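Local coordinates for protein DJ-1 homolog D (Arabidopsis thaliana, PDB 4OGG) that is a plant member of the DJ-1/PfpI family that carries two tandem copies of the family's alpha/beta domain in a single chain, at residues C[103-108]-C[125-130]; C[321-326]-C[358-363]; C[327-332]-C[343-348]. All blocks are in the same frame, centred on the assembly; numbering follows the deposited sequence.

How the contacts relate
From the N terminus, contact 1 comes first: it closes a short loop through strand 114-116 and joins helix 98-110 to the end of helix 121-126 in the first DJ-1/PfpI unit. It is complete before the others begin and lies on the opposite side of the chain's centre, about 30 Å from contact 2 at the nearest atoms. In the second unit, contact 2 ties the loop after helix 314-320 to strand 360-362. Contact 3, the parallel pairing of 327-332 with 343-348, is nested inside that larger loop. Their centres are about 9 Å apart, and the backbone of R326 and the side chain of T362 link them, probably by hydrogen bonds.

Contact 1 (C[103-108]-C[125-130]); sequences LVKEFS and AAADTV
K105 and A127 are the residues whose CA atoms come nearest, 5.8 Å apart. Segment 103-108 is regular helix, whereas 125-130 is the end of a helix and the turn that follows. At D128 phi becomes positive (55°) and D128 N reaches back to A125 O at 3.0 Å, a Schellman motif that turns the chain; A127 just before D128 and T129 just after it both point CB toward the neighbouring helix.

A127 suits the nearest point because its lone methyl permits close approach: CB sits 3.6 Å from K105 CG and 4.0 Å from V104 CG1. K105 runs extended beyond CG alongside A127, bringing CE to 3.3 Å from A127 O. Its charged end thus lies near the C-terminal end of a helix, where carbonyl oxygens gather, probably a favourable setting. T129 places OG1 between its backbone N and carbonyl carbon (chi1 60°), and this hydroxyl bonds back to L124 O. The rest of T129 meets S108, with CB 3.6 Å from S108 OG and CG2 3.9 Å from S108 CB.

The touching atoms are in van der Waals contact, with no hydrogen bond between the segments. A125 and A126 also pack against L340 and L336 of the second subunit. The arrangement belongs to the alpha/beta sandwich of the DJ-1/PfpI fold: helix 98-110, part of the crossover between parallel strands 82-85 and 114-116, packs beside the end of the next helix.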
# COMPACT_ATOMS: atom_id res chain seq x y z
N LEU C 103 -10.49 -33.62 -8.93
CA LEU C 103 -9.33 -34.06 -8.16
C LEU C 103 -9.69 -34.36 -6.71
O LEU C 103 -9.32 -35.40 -6.17
CB LEU C 103 -8.23 -33.00 -8.23
CG LEU C 103 -6.90 -33.30 -7.51
CD1 LEU C 103 -5.80 -32.43 -8.09
CD2 LEU C 103 -7.05 -33.05 -6.01
N VAL C 104 -10.42 -33.44 -6.08
CA VAL C 104 -10.81 -33.63 -4.69
C VAL C 104 -11.74 -34.83 -4.52
O VAL C 104 -11.59 -35.62 -3.59
CB VAL C 104 -11.49 -32.35 -4.14
CG1 VAL C 104 -12.02 -32.60 -2.73
CG2 VAL C 104 -10.48 -31.22 -4.12
N LYS C 105 -12.69 -34.98 -5.43
CA LYS C 105 -13.61 -36.11 -5.36
C LYS C 105 -12.85 -37.42 -5.45
O LYS C 105 -13.10 -38.35 -4.69
CB LYS C 105 -14.64 -36.02 -6.49
CG LYS C 105 -15.61 -34.86 -6.36
CD LYS C 105 -16.50 -34.76 -7.59
CE LYS C 105 -17.47 -33.59 -7.50
NZ LYS C 105 -18.32 -33.50 -8.72
N GLU C 106 -11.91 -37.49 -6.39
CA GLU C 106 -11.12 -38.70 -6.57
C GLU C 106 -10.33 -39.03 -5.31
O GLU C 106 -10.24 -40.19 -4.90
CB GLU C 106 -10.17 -38.53 -7.76
CG GLU C 106 -9.42 -39.80 -8.14
CD GLU C 106 -10.35 -40.93 -8.52
OE1 GLU C 106 -11.14 -40.76 -9.47
OE2 GLU C 106 -10.28 -42.00 -7.88
N PHE C 107 -9.77 -38.00 -4.69
CA PHE C 107 -8.98 -38.20 -3.48
C PHE C 107 -9.86 -38.60 -2.30
O PHE C 107 -9.50 -39.48 -1.51
CB PHE C 107 -8.21 -36.92 -3.14
CG PHE C 107 -6.90 -37.18 -2.47
CD1 PHE C 107 -5.80 -37.61 -3.21
CD2 PHE C 107 -6.76 -37.04 -1.10
CE1 PHE C 107 -4.59 -37.90 -2.60
CE2 PHE C 107 -5.56 -37.33 -0.47
CZ PHE C 107 -4.47 -37.76 -1.22
N SER C 108 -11.00 -37.94 -2.16
CA SER C 108 -11.92 -38.24 -1.07
C SER C 108 -12.43 -39.68 -1.22
O SER C 108 -12.62 -40.39 -0.23
CB SER C 108 -13.10 -37.27 -1.10
OG SER C 108 -14.02 -37.53 -0.06
N ALA C 125 -17.30 -28.63 -0.33
CA ALA C 125 -18.74 -28.46 -0.49
C ALA C 125 -19.09 -28.61 -1.97
O ALA C 125 -20.06 -29.28 -2.32
CB ALA C 125 -19.18 -27.09 0.01
N ALA C 126 -18.29 -28.00 -2.83
CA ALA C 126 -18.52 -28.07 -4.27
C ALA C 126 -18.33 -29.49 -4.80
O ALA C 126 -19.00 -29.91 -5.75
CB ALA C 126 -17.59 -27.11 -5.01
N ALA C 127 -17.42 -30.24 -4.18
CA ALA C 127 -17.16 -31.62 -4.59
C ALA C 127 -18.19 -32.57 -3.99
O ALA C 127 -18.20 -33.77 -4.29
CB ALA C 127 -15.76 -32.04 -4.15
N ASP C 128 -19.06 -32.02 -3.14
CA ASP C 128 -20.11 -32.78 -2.48
C ASP C 128 -19.51 -33.96 -1.73
O ASP C 128 -19.96 -35.11 -1.87
CB ASP C 128 -21.14 -33.27 -3.51
CG ASP C 128 -22.35 -33.93 -2.87
OD1 ASP C 128 -22.84 -33.42 -1.84
OD2 ASP C 128 -22.81 -34.96 -3.41
N THR C 129 -18.50 -33.68 -0.91
CA THR C 129 -17.83 -34.72 -0.14
C THR C 129 -17.93 -34.52 1.36
O THR C 129 -17.13 -35.09 2.12
CB THR C 129 -16.33 -34.79 -0.52
OG1 THR C 129 -15.70 -33.54 -0.24
CG2 THR C 129 -16.17 -35.11 -2.01
N VAL C 130 -18.90 -33.74 1.81
CA VAL C 130 -19.06 -33.48 3.25
C VAL C 130 -20.41 -33.94 3.80
O VAL C 130 -20.69 -33.76 4.98
CB VAL C 130 -18.91 -31.98 3.57
CG1 VAL C 130 -17.55 -31.48 3.09
CG2 VAL C 130 -20.04 -31.19 2.93

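Contact 2 (C[321-326]-C[358-363]); sequences GVLKGR and GNLVTG
R326 reaches N359 with one terminal nitrogen: NH2 donates to OD1 at 2.8 Å, nearly straight at 170°. The guanidinium and amide planes are only 26° apart, and OD1 lies at the guanidinium edge. Bends at chi2 and chi3 fold the arginine chain as it comes to the asparagine. A water closes the ring, accepting from R326 NH1 at 2.8 Å and donating to N359 OD1 at 2.9 Å. Arginine suits the place because its several N-H groups serve several acceptors at once: NE forms a salt bridge with D357. Asparagine matches it with both ends of its amide, since ND2 bonds to K305 O, which fixes which way the amide is turned.

L360 CB lies obliquely by R326 NH2, at 3.8 Å; the apolar contact is its CD2 on CD2 of L323, at 4.0 Å, the two leucines crossing at about a right angle. L323 opens a type II turn, in which G325 takes the positive phi needed before R326.

Helix 291-302 brings M301 against R326 and N359, and L317 of helix 314-320 touches both leucines. C328 packs on them too, while strand 360-362 pairs with strand 307-309 in the central sheet.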
# COMPACT_ATOMS: atom_id res chain seq x y z
N GLY C 321 28.82 -12.20 20.74
CA GLY C 321 30.18 -12.73 20.71
C GLY C 321 30.25 -14.23 20.85
O GLY C 321 31.30 -14.78 21.20
N VAL C 322 29.14 -14.91 20.58
CA VAL C 322 29.09 -16.36 20.70
C VAL C 322 29.39 -17.09 19.39
O VAL C 322 29.19 -18.29 19.29
CB VAL C 322 27.71 -16.82 21.21
CG1 VAL C 322 27.44 -16.23 22.58
CG2 VAL C 322 26.62 -16.39 20.23
N LEU C 323 29.89 -16.35 18.40
CA LEU C 323 30.21 -16.96 17.11
C LEU C 323 31.69 -17.24 16.93
O LEU C 323 32.09 -17.85 15.93
CB LEU C 323 29.72 -16.06 15.97
CG LEU C 323 28.20 -15.93 15.82
CD1 LEU C 323 27.89 -15.00 14.65
CD2 LEU C 323 27.58 -17.30 15.58
N LYS C 324 32.51 -16.81 17.88
CA LYS C 324 33.95 -17.05 17.79
C LYS C 324 34.27 -18.53 17.73
O LYS C 324 33.89 -19.30 18.61
CB LYS C 324 34.68 -16.41 18.97
CG LYS C 324 34.83 -14.90 18.86
CD LYS C 324 35.68 -14.33 19.98
CE LYS C 324 34.97 -14.41 21.32
NZ LYS C 324 33.73 -13.58 21.32
N GLY C 325 34.97 -18.94 16.67
CA GLY C 325 35.34 -20.33 16.51
C GLY C 325 34.18 -21.24 16.14
O GLY C 325 34.29 -22.46 16.27
N ARG C 326 33.08 -20.66 15.69
CA ARG C 326 31.91 -21.46 15.31
C ARG C 326 31.65 -21.37 13.81
O ARG C 326 31.99 -20.37 13.17
CB ARG C 326 30.68 -20.99 16.08
CG ARG C 326 30.83 -21.04 17.60
CD ARG C 326 31.23 -22.43 18.08
NE ARG C 326 30.16 -23.41 17.90
CZ ARG C 326 29.12 -23.55 18.71
NH1 ARG C 326 29.00 -22.77 19.78
NH2 ARG C 326 28.20 -24.47 18.46
N GLY C 358 27.54 -28.23 16.15
CA GLY C 358 27.36 -28.49 17.57
C GLY C 358 25.92 -28.19 17.94
O GLY C 358 25.00 -28.78 17.38
N ASN C 359 25.73 -27.26 18.86
CA ASN C 359 24.40 -26.88 19.32
C ASN C 359 23.80 -25.75 18.47
O ASN C 359 22.69 -25.30 18.74
CB ASN C 359 24.46 -26.41 20.77
CG ASN C 359 25.13 -25.05 20.92
OD1 ASN C 359 26.22 -24.83 20.40
ND2 ASN C 359 24.47 -24.15 21.64
N LEU C 360 24.54 -25.31 17.46
CA LEU C 360 24.08 -24.21 16.63
C LEU C 360 23.58 -24.59 15.24
O LEU C 360 24.30 -25.18 14.44
CB LEU C 360 25.21 -23.18 16.49
CG LEU C 360 24.90 -21.90 15.71
CD1 LEU C 360 23.85 -21.09 16.45
CD2 LEU C 360 26.18 -21.09 15.55
N VAL C 361 22.32 -24.23 14.96
CA VAL C 361 21.71 -24.50 13.66
C VAL C 361 21.44 -23.15 13.00
O VAL C 361 20.80 -22.28 13.59
CB VAL C 361 20.36 -25.25 13.79
CG1 VAL C 361 19.71 -25.36 12.41
CG2 VAL C 361 20.58 -26.64 14.38
N THR C 362 21.94 -22.97 11.79
CA THR C 362 21.73 -21.71 11.09
C THR C 362 21.16 -21.85 9.69
O THR C 362 21.50 -22.78 8.95
CB THR C 362 23.04 -20.88 11.00
OG1 THR C 362 24.09 -21.69 10.46
CG2 THR C 362 23.44 -20.37 12.37
N GLY C 363 20.28 -20.91 9.35
CA GLY C 363 19.66 -20.88 8.04
C GLY C 363 19.96 -19.53 7.42
O GLY C 363 20.39 -18.61 8.11
O HOH W 1 27.96 -23.53 22.32

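Contact 3 (C[327-332]-C[343-348]); sequences KCTAYP and GTWLEP
The broad indole of W345 suits a site where it covers the backbone of both T329 and A330. T329 CA is over one face, and T329 OG1 stands 4.0 Å above the ring plane, offset toward the rim. CZ3 meets A330 CB at 3.8 Å and CH2 comes within 3.2 Å of A330 O, which approaches obliquely. E347 OE1 lies in plane at the indole edge and takes a weak hydrogen bond from NE1. The Y331 ring has P332 CD over one face, offset toward the rim, and meets the ring of H312.

The two chains pair in parallel, K327 with T344 and C328 with W345. C328 N donates to T344 O at 3.0 Å, and L346 N donates in turn to C328 O, also at 3.0 Å. K327 and T344 lie side by side on an exposed face, suiting their polar ends; C328 and W345 take the other, against V338 of helix 335-340. L346 CD1 lies 3.7 Å from C328 N and also meets K327 CB, covering the strand's backbone. T329 OG1, anti to the backbone N (chi1 -170°), donates to L346 O at 2.8 Å, while P348 CB sits 3.2 Å from that OG1.

The chemistry implies that this short beta-alpha-beta unit is held by backbone bonds extended by one hydroxyl: a buried threonine gives L346 O a donor, with proline and tryptophan carbons packed around it.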
# COMPACT_ATOMS: atom_id res chain seq x y z
N LYS C 327 31.06 -22.42 13.25
CA LYS C 327 30.75 -22.45 11.82
C LYS C 327 29.26 -22.21 11.64
O LYS C 327 28.44 -22.82 12.32
CB LYS C 327 31.12 -23.81 11.22
CG LYS C 327 32.58 -24.21 11.39
CD LYS C 327 32.86 -25.53 10.67
CE LYS C 327 34.28 -26.03 10.94
NZ LYS C 327 34.50 -26.35 12.38
N CYS C 328 28.90 -21.31 10.73
CA CYS C 328 27.49 -21.02 10.50
C CYS C 328 27.25 -20.22 9.23
O CYS C 328 28.17 -19.67 8.63
CB CYS C 328 26.92 -20.24 11.69
SG CYS C 328 27.56 -18.54 11.86
N THR C 329 25.98 -20.18 8.82
CA THR C 329 25.59 -19.43 7.64
C THR C 329 24.61 -18.36 8.12
O THR C 329 24.33 -18.26 9.31
CB THR C 329 24.90 -20.33 6.60
OG1 THR C 329 24.73 -19.60 5.37
CG2 THR C 329 23.53 -20.79 7.10
N ALA C 330 24.10 -17.57 7.18
CA ALA C 330 23.15 -16.51 7.50
C ALA C 330 22.75 -15.88 6.18
O ALA C 330 23.19 -16.31 5.12
CB ALA C 330 23.80 -15.47 8.40
N TYR C 331 21.90 -14.86 6.24
CA TYR C 331 21.51 -14.18 5.01
C TYR C 331 22.83 -13.73 4.40
O TYR C 331 23.72 -13.27 5.11
CB TYR C 331 20.62 -12.97 5.31
CG TYR C 331 20.05 -12.36 4.06
CD1 TYR C 331 19.13 -13.06 3.28
CD2 TYR C 331 20.47 -11.11 3.61
CE1 TYR C 331 18.65 -12.54 2.08
CE2 TYR C 331 19.99 -10.58 2.41
CZ TYR C 331 19.09 -11.30 1.65
OH TYR C 331 18.64 -10.80 0.45
N PRO C 332 22.99 -13.86 3.07
CA PRO C 332 24.22 -13.46 2.40
C PRO C 332 24.88 -12.20 2.96
O PRO C 332 26.06 -12.21 3.31
CB PRO C 332 23.79 -13.30 0.95
CG PRO C 332 22.81 -14.44 0.81
CD PRO C 332 21.99 -14.33 2.08
N GLY C 343 33.49 -15.85 13.33
CA GLY C 343 32.96 -17.14 12.94
C GLY C 343 33.38 -17.58 11.55
O GLY C 343 33.87 -16.78 10.75
N THR C 344 33.21 -18.86 11.26
CA THR C 344 33.56 -19.43 9.97
C THR C 344 32.31 -19.41 9.09
O THR C 344 31.28 -19.99 9.45
CB THR C 344 34.06 -20.87 10.10
OG1 THR C 344 35.25 -20.89 10.91
CG2 THR C 344 34.37 -21.46 8.73
N TRP C 345 32.41 -18.76 7.94
CA TRP C 345 31.28 -18.66 7.02
C TRP C 345 31.02 -19.90 6.17
O TRP C 345 31.94 -20.47 5.58
CB TRP C 345 31.47 -17.45 6.10
CG TRP C 345 30.34 -17.24 5.14
CD1 TRP C 345 30.35 -17.48 3.79
CD2 TRP C 345 29.03 -16.73 5.45
NE1 TRP C 345 29.13 -17.16 3.25
CE2 TRP C 345 28.30 -16.69 4.24
CE3 TRP C 345 28.41 -16.31 6.63
CZ2 TRP C 345 26.98 -16.25 4.18
CZ3 TRP C 345 27.09 -15.86 6.57
CH2 TRP C 345 26.39 -15.84 5.35
N LEU C 346 29.76 -20.31 6.14
CA LEU C 346 29.33 -21.45 5.34
C LEU C 346 28.40 -20.88 4.27
O LEU C 346 27.37 -20.28 4.59
CB LEU C 346 28.57 -22.45 6.22
CG LEU C 346 29.39 -23.09 7.34
CD1 LEU C 346 28.50 -24.01 8.16
CD2 LEU C 346 30.57 -23.85 6.76
N GLU C 347 28.78 -21.07 3.01
CA GLU C 347 28.01 -20.56 1.88
C GLU C 347 26.60 -21.14 1.80
O GLU C 347 26.41 -22.35 1.68
CB GLU C 347 28.76 -20.86 0.58
CG GLU C 347 28.18 -20.21 -0.66
CD GLU C 347 28.05 -18.70 -0.53
OE1 GLU C 347 28.99 -18.07 -0.00
OE2 GLU C 347 27.01 -18.15 -0.96
N PRO C 348 25.58 -20.26 1.87
CA PRO C 348 24.18 -20.69 1.81
C PRO C 348 23.71 -20.95 0.38
O PRO C 348 22.85 -20.25 -0.14
CB PRO C 348 23.44 -19.53 2.45
CG PRO C 348 24.23 -18.36 1.97
CD PRO C 348 25.67 -18.82 2.14